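Local structure of 16L protein (Yaba-like disease virus, 6TQP) at residues 18-22 with 33-37; 50-55 with 100-104; 79-83 with 125-129. The protein binds a peptide of the pro-apoptotic Bcl-2-binding component 3 and, as a viral Bcl-2-like protein, probably inhibits apoptosis of the infected cell. All blocks are in the same frame, centred on the assembly; numbering follows the deposited sequence.

In the fold
From the N terminus, helix 12-27 is followed by a loop that folds back on it. Contact 1 closes here, across only ten intervening residues, before the other two open. Contact 2 opens on helix 38-68 and contact 3 opens on helix 76-92. Contact 2 then closes on helix 96-113 and contact 3 on helix 120-134, so these two cross along the chain. They lie on opposite sides of the chain's centre. The three contacts also touch. I20 of contact 1 packs on I103 of contact 2, V21 of contact 1 reaches E127 of contact 3, and I102 of contact 2 meets I129 of contact 3. Helix 96-113 touches helices 12-27, 76-92, 120-134 and 137-148 as well as helix 38-68.

Contact 1. Residues 18-22 with 33-37; sequences NVIVF and KKMLS
This is a mostly apolar helix-to-loop contact: the loop before helix 38-68 folds back over helix 12-27. Residues 18-22 are helical, with F22 N bonded to N18 O at 3.0 Å. Residues 33-37 have no regular structure; from K34 on they are extended. The nearest CA atoms are those of V19 and L36, 7.3 Å apart, and of F22 and M35, 7.5 Å apart. F22 (chi1 t) is central. L36 (m, t) lays CD1 over the face of the F22 ring in a CH-pi contact, 4.0 Å from the centroid. M35 (m, m, m) makes a Met-aromatic contact at the ring edge, its SD 4.0 Å from F22 CE2. K34 O also lies at the edge, 3.5 Å from F22 CD2. In this Bcl-2-like helical fold S37 then N-caps helix 38-68: its side chain caps a backbone N just past the segment, and E40 OE1 accepts S37 N. E40 also bonds N18 ND2. L36 CD2 lies 3.8 Å from N18 O. L44 touches both F22 and L36.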
loop_
_atom_site.group_PDB
_atom_site.type_symbol
_atom_site.label_atom_id
_atom_site.label_comp_id
_atom_site.label_asym_id
_atom_site.label_seq_id
_atom_site.Cartn_x
_atom_site.Cartn_y
_atom_site.Cartn_z
ATOM N N ASN A 18 -0.628 -8.624 -7.986
ATOM C CA ASN A 18 0.651 -8.691 -8.687
ATOM C C ASN A 18 1.278 -7.316 -8.800
ATOM O O ASN A 18 2.496 -7.163 -8.638
ATOM C CB ASN A 18 0.457 -9.307 -10.070
ATOM C CG ASN A 18 0.258 -10.790 -10.006
ATOM O OD1 ASN A 18 0.603 -11.422 -9.008
ATOM N ND2 ASN A 18 -0.283 -11.371 -11.072
ATOM N N VAL A 19 0.458 -6.296 -9.061
ATOM C CA VAL A 19 0.984 -4.945 -9.241
ATOM C C VAL A 19 1.593 -4.437 -7.939
ATOM O O VAL A 19 2.660 -3.809 -7.933
ATOM C CB VAL A 19 -0.126 -4.007 -9.764
ATOM C CG1 VAL A 19 0.297 -2.547 -9.639
ATOM C CG2 VAL A 19 -0.459 -4.335 -11.220
ATOM N N ILE A 20 0.936 -4.712 -6.812
ATOM C CA ILE A 20 1.413 -4.188 -5.534
ATOM C C ILE A 20 2.750 -4.824 -5.161
ATOM O O ILE A 20 3.692 -4.129 -4.754
ATOM C CB ILE A 20 0.350 -4.405 -4.447
ATOM C CG1 ILE A 20 -0.875 -3.533 -4.757
ATOM C CG2 ILE A 20 0.915 -4.058 -3.058
ATOM C CD1 ILE A 20 -2.080 -3.836 -3.896
ATOM N N VAL A 21 2.851 -6.145 -5.289
ATOM C CA VAL A 21 4.102 -6.824 -4.960
ATOM C C VAL A 21 5.221 -6.310 -5.849
ATOM O O VAL A 21 6.328 -6.023 -5.379
ATOM C CB VAL A 21 3.931 -8.348 -5.080
ATOM C CG1 VAL A 21 5.278 -9.073 -4.885
ATOM C CG2 VAL A 21 2.911 -8.824 -4.064
ATOM N N PHE A 22 4.945 -6.179 -7.148
ATOM C CA PHE A 22 5.941 -5.660 -8.075
ATOM C C PHE A 22 6.369 -4.253 -7.681
ATOM O O PHE A 22 7.566 -3.937 -7.644
ATOM C CB PHE A 22 5.369 -5.676 -9.488
ATOM C CG PHE A 22 6.350 -5.252 -10.544
ATOM C CD1 PHE A 22 6.546 -3.910 -10.823
ATOM C CD2 PHE A 22 7.062 -6.196 -11.265
ATOM C CE1 PHE A 22 7.444 -3.512 -11.801
ATOM C CE2 PHE A 22 7.966 -5.808 -12.243
ATOM C CZ PHE A 22 8.161 -4.466 -12.510
ATOM N N LYS A 33 11.081 -10.728 -9.361
ATOM C CA LYS A 33 11.054 -12.159 -9.636
ATOM C C LYS A 33 10.094 -12.509 -10.758
ATOM O O LYS A 33 10.330 -13.475 -11.492
ATOM C CB LYS A 33 10.678 -12.926 -8.365
ATOM C CG LYS A 33 11.664 -12.693 -7.233
ATOM C CD LYS A 33 11.566 -13.746 -6.137
ATOM C CE LYS A 33 12.920 -13.980 -5.473
ATOM N NZ LYS A 33 13.783 -12.761 -5.415
ATOM N N LYS A 34 9.029 -11.727 -10.910
ATOM C CA LYS A 34 8.011 -11.933 -11.927
ATOM C C LYS A 34 7.681 -10.576 -12.532
ATOM O O LYS A 34 7.595 -9.576 -11.812
ATOM C CB LYS A 34 6.751 -12.589 -11.327
ATOM C CG LYS A 34 5.672 -12.947 -12.341
ATOM C CD LYS A 34 4.729 -14.017 -11.795
ATOM C CE LYS A 34 3.625 -14.368 -12.786
ATOM N NZ LYS A 34 2.589 -13.297 -12.901
ATOM N N MET A 35 7.527 -10.540 -13.854
ATOM C CA MET A 35 7.193 -9.304 -14.543
ATOM C C MET A 35 5.676 -9.196 -14.659
ATOM O O MET A 35 4.930 -10.062 -14.200
ATOM C CB MET A 35 7.881 -9.246 -15.910
ATOM C CG MET A 35 9.419 -9.235 -15.834
ATOM S SD MET A 35 10.090 -7.802 -14.964
ATOM C CE MET A 35 9.661 -6.457 -16.077
ATOM N N LEU A 36 5.203 -8.111 -15.259
ATOM C CA LEU A 36 3.777 -7.832 -15.301
ATOM C C LEU A 36 3.222 -8.042 -16.703
ATOM O O LEU A 36 3.929 -7.898 -17.707
ATOM C CB LEU A 36 3.481 -6.400 -14.835
ATOM C CG LEU A 36 3.910 -6.060 -13.407
ATOM C CD1 LEU A 36 3.579 -4.619 -13.088
ATOM C CD2 LEU A 36 3.263 -6.995 -12.388
ATOM N N SER A 37 1.938 -8.385 -16.750
ATOM C CA SER A 37 1.205 -8.420 -17.997
ATOM C C SER A 37 0.988 -7.006 -18.519
ATOM O O SER A 37 1.237 -6.016 -17.835
ATOM C CB SER A 37 -0.154 -9.079 -17.800
ATOM O OG SER A 37 -0.935 -8.265 -16.937
#

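Contact 2. Residues 50-55 with 100-104; sequences DCENIM and LAIIS
Helix 38-68 crosses helix 96-113 steeply here, both segments being regular helix. The axes of 50-55 and 100-104 approach to 8.8 Å at a signed angle of -69°. C51 and S104 are nearest, with CA atoms 5.3 Å apart; I54 and A101 follow at 6.7 Å between CA atoms. L100 (m, t) comes first and points toward the other helix. Its CD1 lies 3.8 Å from D50 OD2, and its CD2 is 4.3 Å from C51 SG. L100 O is 3.6 Å from the same C51 SG. The carboxylate of D50 has its polar partner elsewhere, in a salt bridge to K147 of helix 137-148. I54 (m, t) packs its CD1 3.9 Å from L100 CB. A101 points its CB away, but its N lies 3.8 Å from I54 CD1. I102 points away from 50-55 and packs on I129 and I133 of helix 120-134 and I86 and L90 of helix 76-92. The bound peptide packs on I54, A101 and I102, so this crossing forms part of the peptide-binding groove, as in Bcl-2-like proteins that bind BH3 ligands. I103 goes sideways, with CG2 3.8 Å from C51 SG; I20 and Y23 of helix 12-27 pack on it too. S104 (chi1 m) points toward 50-55. Its OG donates a hydrogen bond of 3.1 Å to C51 O, a carbonyl that also accepts M55 N at 3.0 Å. The small side chains of C51 and S104 let the backbones come this close. M55 (t, p, p) puts CE 3.3 Å from S104 O.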
loop_
_atom_site.group_PDB
_atom_site.type_symbol
_atom_site.label_atom_id
_atom_site.label_comp_id
_atom_site.label_asym_id
_atom_site.label_seq_id
_atom_site.Cartn_x
_atom_site.Cartn_y
_atom_site.Cartn_z
ATOM N N ASP A 50 0.203 7.977 -8.323
ATOM C CA ASP A 50 -0.546 8.340 -7.125
ATOM C C ASP A 50 0.289 8.130 -5.866
ATOM O O ASP A 50 0.335 8.996 -4.987
ATOM C CB ASP A 50 -1.841 7.533 -7.040
ATOM C CG ASP A 50 -2.823 7.882 -8.143
ATOM O OD1 ASP A 50 -2.691 8.969 -8.745
ATOM O OD2 ASP A 50 -3.736 7.070 -8.396
ATOM N N CYS A 51 0.965 6.983 -5.762
ATOM C CA CYS A 51 1.695 6.679 -4.535
ATOM C C CYS A 51 2.941 7.543 -4.383
ATOM O O CYS A 51 3.291 7.922 -3.259
ATOM C CB CYS A 51 2.039 5.193 -4.490
ATOM S SG CYS A 51 0.545 4.169 -4.313
ATOM N N GLU A 52 3.614 7.893 -5.487
ATOM C CA GLU A 52 4.729 8.826 -5.384
ATOM C C GLU A 52 4.252 10.213 -4.961
ATOM O O GLU A 52 4.967 10.922 -4.246
ATOM C CB GLU A 52 5.496 8.888 -6.714
ATOM C CG GLU A 52 6.267 7.615 -6.999
ATOM C CD GLU A 52 6.975 7.632 -8.335
ATOM O OE1 GLU A 52 6.727 8.558 -9.139
ATOM O OE2 GLU A 52 7.782 6.712 -8.571
ATOM N N ASN A 53 3.037 10.603 -5.347
ATOM C CA ASN A 53 2.526 11.907 -4.938
ATOM C C ASN A 53 2.134 11.903 -3.465
ATOM O O ASN A 53 2.332 12.900 -2.758
ATOM C CB ASN A 53 1.347 12.302 -5.822
ATOM C CG ASN A 53 1.794 12.826 -7.176
ATOM O OD1 ASN A 53 2.888 13.379 -7.308
ATOM N ND2 ASN A 53 0.956 12.653 -8.186
ATOM N N ILE A 54 1.592 10.783 -2.980
ATOM C CA ILE A 54 1.276 10.665 -1.554
ATOM C C ILE A 54 2.553 10.722 -0.729
ATOM O O ILE A 54 2.623 11.406 0.301
ATOM C CB ILE A 54 0.502 9.365 -1.286
ATOM C CG1 ILE A 54 -0.865 9.402 -1.976
ATOM C CG2 ILE A 54 0.323 9.146 0.206
ATOM C CD1 ILE A 54 -1.599 8.024 -1.977
ATOM N N MET A 55 3.580 9.987 -1.161
ATOM C CA MET A 55 4.861 10.015 -0.466
ATOM C C MET A 55 5.412 11.433 -0.404
ATOM O O MET A 55 5.992 11.842 0.608
ATOM C CB MET A 55 5.858 9.091 -1.165
ATOM C CG MET A 55 7.215 9.015 -0.458
ATOM S SD MET A 55 7.061 8.183 1.133
ATOM C CE MET A 55 6.641 6.529 0.588
ATOM N N LEU A 100 -4.510 3.222 -1.534
ATOM C CA LEU A 100 -3.346 3.863 -2.134
ATOM C C LEU A 100 -2.407 4.380 -1.057
ATOM O O LEU A 100 -1.192 4.168 -1.128
ATOM C CB LEU A 100 -3.790 4.992 -3.053
ATOM C CG LEU A 100 -4.511 4.532 -4.322
ATOM C CD1 LEU A 100 -4.990 5.722 -5.078
ATOM C CD2 LEU A 100 -3.586 3.685 -5.217
ATOM N N ALA A 101 -2.958 5.024 -0.026
ATOM C CA ALA A 101 -2.118 5.502 1.064
ATOM C C ALA A 101 -1.368 4.353 1.721
ATOM O O ALA A 101 -0.196 4.498 2.085
ATOM C CB ALA A 101 -2.955 6.246 2.099
ATOM N N ILE A 102 -2.019 3.196 1.874
ATOM C CA ILE A 102 -1.347 2.068 2.518
ATOM C C ILE A 102 -0.213 1.539 1.635
ATOM O O ILE A 102 0.837 1.116 2.137
ATOM C CB ILE A 102 -2.364 0.973 2.884
ATOM C CG1 ILE A 102 -3.217 1.463 4.059
ATOM C CG2 ILE A 102 -1.653 -0.322 3.247
ATOM C CD1 ILE A 102 -4.403 0.570 4.381
ATOM N N ILE A 103 -0.392 1.540 0.315
ATOM C CA ILE A 103 0.716 1.121 -0.548
ATOM C C ILE A 103 1.910 2.037 -0.331
ATOM O O ILE A 103 3.052 1.581 -0.223
ATOM C CB ILE A 103 0.285 1.094 -2.025
ATOM C CG1 ILE A 103 -0.808 0.043 -2.214
ATOM C CG2 ILE A 103 1.493 0.808 -2.945
ATOM C CD1 ILE A 103 -1.492 0.102 -3.572
ATOM N N SER A 104 1.662 3.343 -0.232
ATOM C CA SER A 104 2.754 4.267 0.054
ATOM C C SER A 104 3.371 3.981 1.417
ATOM O O SER A 104 4.589 4.092 1.593
ATOM C CB SER A 104 2.263 5.712 -0.007
ATOM O OG SER A 104 1.769 6.030 -1.291
#

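Contact 3. Residues 79-83 with 125-129; sequences IKHIK and LIEDI
Two helices run side by side here, nearly parallel. The axes of 79-83 and 125-129 lie 10.4 Å apart with a signed crossing angle of -16°. Both segments are helical, with K83 N bonded to I79 O at 2.9 Å and I129 N to L125 O at 3.0 Å. The closest backbone pair is K83 and L125, with CA atoms 5.7 Å apart. The apolar part centres on L125, whose chi1 is t and chi2 149°. Its CD1 fits between successive turns of the other helix, 3.8 Å from I79 CG2, 3.9 Å from I82 CG2 and 3.9 Å from K83 CB. It also reaches the backbone, 3.4 Å from I79 O. I129 adds CG1, 4.4 Å from K83 CG. This joins helices 76-92 and 120-134 of the Bcl-2-like bundle; beyond the interface I129 packs on I102 and I106 of helix 96-113. The polar part is weak. The K83 chain (t, t, then 94°) passes D128, with CD 3.2 Å from D128 OD2. K83 NZ stays 4.2 Å from D128 OD2, so the charges attract without a salt bridge. On the face turned away from 125-129, H81 ND1 hydrogen-bonds an acidic side chain of the bound peptide.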
loop_
_atom_site.group_PDB
_atom_site.type_symbol
_atom_site.label_atom_id
_atom_site.label_comp_id
_atom_site.label_asym_id
_atom_site.label_seq_id
_atom_site.Cartn_x
_atom_site.Cartn_y
_atom_site.Cartn_z
ATOM N N ILE A 79 6.843 -7.797 13.081
ATOM C CA ILE A 79 6.333 -7.739 11.712
ATOM C C ILE A 79 4.892 -8.240 11.661
ATOM O O ILE A 79 4.044 -7.684 10.948
ATOM C CB ILE A 79 7.246 -8.534 10.762
ATOM C CG1 ILE A 79 8.527 -7.739 10.490
ATOM C CG2 ILE A 79 6.517 -8.841 9.458
ATOM C CD1 ILE A 79 9.599 -8.517 9.777
ATOM N N LYS A 80 4.595 -9.311 12.397
ATOM C CA LYS A 80 3.217 -9.783 12.483
ATOM C C LYS A 80 2.322 -8.702 13.073
ATOM O O LYS A 80 1.205 -8.471 12.598
ATOM C CB LYS A 80 3.166 -11.056 13.333
ATOM C CG LYS A 80 2.006 -11.988 13.036
ATOM C CD LYS A 80 0.877 -11.792 14.020
ATOM C CE LYS A 80 -0.271 -12.742 13.730
ATOM N NZ LYS A 80 -1.448 -12.485 14.604
ATOM N N HIS A 81 2.819 -8.016 14.102
ATOM C CA HIS A 81 2.095 -6.910 14.719
ATOM C C HIS A 81 1.818 -5.795 13.711
ATOM O O HIS A 81 0.705 -5.254 13.657
ATOM C CB HIS A 81 2.918 -6.405 15.904
ATOM C CG HIS A 81 2.175 -5.515 16.846
ATOM N ND1 HIS A 81 0.833 -5.662 17.120
ATOM C CD2 HIS A 81 2.604 -4.479 17.604
ATOM C CE1 HIS A 81 0.465 -4.744 17.993
ATOM N NE2 HIS A 81 1.520 -4.014 18.303
ATOM N N ILE A 82 2.813 -5.443 12.893
ATOM C CA ILE A 82 2.606 -4.413 11.871
ATOM C C ILE A 82 1.533 -4.859 10.886
ATOM O O ILE A 82 0.633 -4.090 10.524
ATOM C CB ILE A 82 3.930 -4.101 11.147
ATOM C CG1 ILE A 82 4.936 -3.502 12.129
ATOM C CG2 ILE A 82 3.693 -3.158 9.967
ATOM C CD1 ILE A 82 6.342 -3.389 11.580
ATOM N N LYS A 83 1.633 -6.101 10.413
ATOM C CA LYS A 83 0.665 -6.605 9.448
ATOM C C LYS A 83 -0.746 -6.467 9.994
ATOM O O LYS A 83 -1.629 -5.896 9.345
ATOM C CB LYS A 83 0.955 -8.067 9.119
ATOM C CG LYS A 83 0.005 -8.688 8.091
ATOM C CD LYS A 83 0.061 -10.212 8.116
ATOM C CE LYS A 83 -1.007 -10.801 9.024
ATOM N NZ LYS A 83 -2.355 -10.756 8.400
ATOM N N LEU A 125 4.256 -10.291 4.923
ATOM C CA LEU A 125 3.535 -9.053 5.192
ATOM C C LEU A 125 3.154 -8.369 3.893
ATOM O O LEU A 125 2.028 -7.879 3.728
ATOM C CB LEU A 125 4.392 -8.120 6.048
ATOM C CG LEU A 125 3.709 -6.812 6.458
ATOM C CD1 LEU A 125 4.243 -6.348 7.815
ATOM C CD2 LEU A 125 3.915 -5.738 5.419
ATOM N N ILE A 126 4.098 -8.298 2.957
ATOM C CA ILE A 126 3.804 -7.639 1.692
ATOM C C ILE A 126 2.731 -8.420 0.947
ATOM O O ILE A 126 1.757 -7.849 0.440
ATOM C CB ILE A 126 5.085 -7.491 0.854
ATOM C CG1 ILE A 126 6.082 -6.586 1.585
ATOM C CG2 ILE A 126 4.738 -6.931 -0.528
ATOM C CD1 ILE A 126 7.511 -6.673 1.021
ATOM N N GLU A 127 2.897 -9.743 0.876
ATOM C CA GLU A 127 1.901 -10.598 0.235
ATOM C C GLU A 127 0.532 -10.430 0.882
ATOM O O GLU A 127 -0.474 -10.217 0.196
ATOM C CB GLU A 127 2.346 -12.059 0.320
ATOM C CG GLU A 127 3.407 -12.449 -0.682
ATOM C CD GLU A 127 2.829 -12.687 -2.057
ATOM O OE1 GLU A 127 1.592 -12.860 -2.159
ATOM O OE2 GLU A 127 3.610 -12.703 -3.032
ATOM N N ASP A 128 0.477 -10.547 2.209
ATOM C CA ASP A 128 -0.800 -10.520 2.912
ATOM C C ASP A 128 -1.529 -9.198 2.704
ATOM O O ASP A 128 -2.733 -9.184 2.428
ATOM C CB ASP A 128 -0.573 -10.765 4.399
ATOM C CG ASP A 128 -0.153 -12.186 4.699
ATOM O OD1 ASP A 128 -0.457 -13.082 3.889
ATOM O OD2 ASP A 128 0.482 -12.407 5.760
ATOM N N ILE A 129 -0.825 -8.074 2.836
ATOM C CA ILE A 129 -1.477 -6.778 2.659
ATOM C C ILE A 129 -1.847 -6.552 1.195
ATOM O O ILE A 129 -2.883 -5.944 0.893
ATOM C CB ILE A 129 -0.586 -5.651 3.205
ATOM C CG1 ILE A 129 -0.378 -5.837 4.711
ATOM C CG2 ILE A 129 -1.232 -4.288 2.933
ATOM C CD1 ILE A 129 0.568 -4.833 5.320
#